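Local coordinates for mandelate racemase/muconate lactonizing protein (Paenibacillus sp., PDB 3V5C) that probably dehydrates galacturonate as a magnesium-dependent lyase of the enolase superfamily, at residues A150-Q158 and I190-A198. The protein carries 1 engineered substitution. Residues are numbered along the deposited sequence; the frame is centred on the assembly and turned at random.
Sequences ALMQEEAMQ and IVRGISEVA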
# COMPACT_ATOMS: atom_id res chain seq x y z
N ALA A 150 -22.37 -15.89 0.65
CA ALA A 150 -22.57 -15.72 2.08
C ALA A 150 -21.26 -15.61 2.86
O ALA A 150 -21.11 -14.76 3.73
CB ALA A 150 -23.42 -16.87 2.63
N LEU A 151 -20.33 -16.50 2.57
CA LEU A 151 -19.04 -16.50 3.25
C LEU A 151 -18.29 -15.19 3.00
O LEU A 151 -17.76 -14.59 3.94
CB LEU A 151 -18.22 -17.71 2.84
CG LEU A 151 -16.86 -17.91 3.50
CD1 LEU A 151 -16.46 -19.38 3.46
CD2 LEU A 151 -15.80 -17.08 2.83
N MET A 152 -18.25 -14.76 1.75
CA MET A 152 -17.57 -13.51 1.42
C MET A 152 -18.27 -12.28 2.00
O MET A 152 -17.60 -11.33 2.44
CB MET A 152 -17.38 -13.38 -0.09
CG MET A 152 -16.51 -14.46 -0.68
SD MET A 152 -14.87 -14.64 0.07
CE MET A 152 -14.22 -12.97 -0.18
N GLN A 153 -19.60 -12.30 2.06
CA GLN A 153 -20.33 -11.22 2.73
C GLN A 153 -19.93 -11.15 4.21
O GLN A 153 -19.72 -10.07 4.75
CB GLN A 153 -21.84 -11.40 2.60
CG GLN A 153 -22.40 -11.12 1.23
CD GLN A 153 -23.87 -11.49 1.13
OE1 GLN A 153 -24.27 -12.57 1.56
NE2 GLN A 153 -24.67 -10.58 0.61
N GLU A 154 -19.83 -12.31 4.85
CA GLU A 154 -19.45 -12.36 6.26
C GLU A 154 -18.05 -11.78 6.47
O GLU A 154 -17.79 -11.11 7.47
CB GLU A 154 -19.55 -13.78 6.80
CG GLU A 154 -19.28 -13.87 8.30
CD GLU A 154 -19.47 -15.28 8.83
OE1 GLU A 154 -20.12 -16.10 8.15
OE2 GLU A 154 -18.95 -15.56 9.93
N GLU A 155 -17.16 -12.03 5.53
CA GLU A 155 -15.81 -11.48 5.63
C GLU A 155 -15.85 -9.96 5.51
O GLU A 155 -15.19 -9.25 6.28
CB GLU A 155 -14.88 -12.11 4.59
CG GLU A 155 -14.56 -13.57 4.88
CD GLU A 155 -13.45 -14.13 4.04
OE1 GLU A 155 -13.06 -13.45 3.04
OE2 GLU A 155 -12.94 -15.23 4.37
N ALA A 156 -16.66 -9.45 4.59
CA ALA A 156 -16.82 -8.01 4.46
C ALA A 156 -17.39 -7.44 5.75
O ALA A 156 -16.93 -6.41 6.24
CB ALA A 156 -17.70 -7.66 3.28
N MET A 157 -18.37 -8.13 6.33
CA MET A 157 -18.96 -7.66 7.57
C MET A 157 -17.97 -7.68 8.74
O MET A 157 -18.07 -6.83 9.63
CB MET A 157 -20.25 -8.43 7.88
CG MET A 157 -21.38 -8.06 6.94
SD MET A 157 -21.53 -6.24 6.74
CE MET A 157 -22.56 -5.81 8.15
N GLN A 158 -17.02 -8.63 8.75
CA GLN A 158 -15.94 -8.63 9.74
C GLN A 158 -15.16 -7.32 9.66
O GLN A 158 -14.89 -6.69 10.68
CB GLN A 158 -14.99 -9.81 9.54
CG GLN A 158 -15.60 -11.18 9.81
CD GLN A 158 -14.72 -12.34 9.31
OE1 GLN A 158 -13.51 -12.18 9.13
NE2 GLN A 158 -15.34 -13.50 9.06
N ILE A 190 -20.33 -12.83 -6.16
CA ILE A 190 -19.64 -12.36 -4.96
C ILE A 190 -19.59 -10.83 -4.91
O ILE A 190 -19.84 -10.22 -3.87
CB ILE A 190 -18.23 -12.97 -4.86
CG1 ILE A 190 -18.34 -14.46 -4.52
CG2 ILE A 190 -17.39 -12.23 -3.82
CD1 ILE A 190 -17.05 -15.24 -4.60
N VAL A 191 -19.23 -10.21 -6.02
CA VAL A 191 -19.19 -8.77 -6.05
C VAL A 191 -20.56 -8.17 -5.73
O VAL A 191 -20.65 -7.26 -4.92
CB VAL A 191 -18.66 -8.24 -7.37
CG1 VAL A 191 -18.73 -6.72 -7.37
CG2 VAL A 191 -17.21 -8.72 -7.55
N ARG A 192 -21.61 -8.70 -6.34
CA ARG A 192 -22.96 -8.25 -6.02
C ARG A 192 -23.23 -8.38 -4.53
O ARG A 192 -23.75 -7.46 -3.89
CB ARG A 192 -24.00 -9.08 -6.77
CG ARG A 192 -24.03 -8.92 -8.25
CD ARG A 192 -25.28 -9.59 -8.83
NE ARG A 192 -25.45 -9.28 -10.25
CZ ARG A 192 -25.82 -8.09 -10.70
NH1 ARG A 192 -26.06 -7.10 -9.85
NH2 ARG A 192 -25.95 -7.88 -12.00
N GLY A 193 -22.90 -9.54 -3.98
CA GLY A 193 -23.16 -9.82 -2.57
C GLY A 193 -22.49 -8.83 -1.65
O GLY A 193 -23.08 -8.34 -0.70
N ILE A 194 -21.23 -8.52 -1.92
CA ILE A 194 -20.51 -7.58 -1.07
C ILE A 194 -21.06 -6.16 -1.21
O ILE A 194 -21.17 -5.44 -0.22
CB ILE A 194 -19.00 -7.66 -1.32
CG1 ILE A 194 -18.51 -9.01 -0.79
CG2 ILE A 194 -18.28 -6.50 -0.63
CD1 ILE A 194 -17.20 -9.47 -1.38
N SER A 195 -21.42 -5.77 -2.43
CA SER A 195 -22.09 -4.50 -2.67
C SER A 195 -23.31 -4.31 -1.76
O SER A 195 -23.53 -3.23 -1.21
CB SER A 195 -22.53 -4.42 -4.13
OG SER A 195 -23.32 -3.27 -4.38
N GLU A 196 -24.08 -5.38 -1.61
CA GLU A 196 -25.27 -5.33 -0.75
C GLU A 196 -24.93 -5.09 0.72
O GLU A 196 -25.63 -4.36 1.41
CB GLU A 196 -26.11 -6.61 -0.96
CG GLU A 196 -26.70 -6.69 -2.36
CD GLU A 196 -27.04 -8.11 -2.81
OE1 GLU A 196 -26.91 -9.05 -2.00
OE2 GLU A 196 -27.43 -8.27 -3.99
N VAL A 197 -23.84 -5.71 1.18
CA VAL A 197 -23.27 -5.50 2.51
C VAL A 197 -22.80 -4.07 2.73
O VAL A 197 -23.08 -3.47 3.76
CB VAL A 197 -22.00 -6.37 2.68
CG1 VAL A 197 -21.13 -5.81 3.81
CG2 VAL A 197 -22.34 -7.82 2.89
N ALA A 198 -22.03 -3.56 1.77
CA ALA A 198 -21.34 -2.29 1.92
C ALA A 198 -22.31 -1.11 1.90
O ALA A 198 -22.07 -0.09 2.54
CB ALA A 198 -20.27 -2.13 0.82
O HOH W 1 -27.66 -10.27 0.52
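Gln153 packs over Gly193 of the segment 190-198 and illustrates how a polar knob can fit a hole on the face of a neighbouring helix, here among Gly193, Ile194, Glu196 and Val197. With CG anti to its carbonyl carbon (chi1 -73°) and the chain extended beyond it, the amide reaches across: Gln153 NE2 donates to Gly193 O at 3.0 Å, nearly straight at 161°. Gly193 O lies close to the plane of the Gln153 side-chain amide, yet the donor stands above the carbonyl plane of Gly193, whose O also receives a weak helical bond from Val197 N. Gln153 NE2 also donates to a water, which in turn donates to Glu196 OE1. Replacing Gln153 with an alanine would probably cost Gly193 O this second donor and open a gap above the glycine. Val197 flanks the knob, its CG2 3.6 Å from Gln153 CB, while its CG1 meets Ala156 CB at 3.9 Å. Deeper, Met152 CB rests 3.9 Å from Ile190 CG2 and also touches Ile194 CD1. Over the two segments the axes, inclined by 36°, approach to 8.8 Å. Helices 145-161 and 180-198 are successive on the outside of the TIM-type barrel, with Ala156, Ile190 and Ile194 packing on the intervening strand 167-170 and Met152 on strand 126-135.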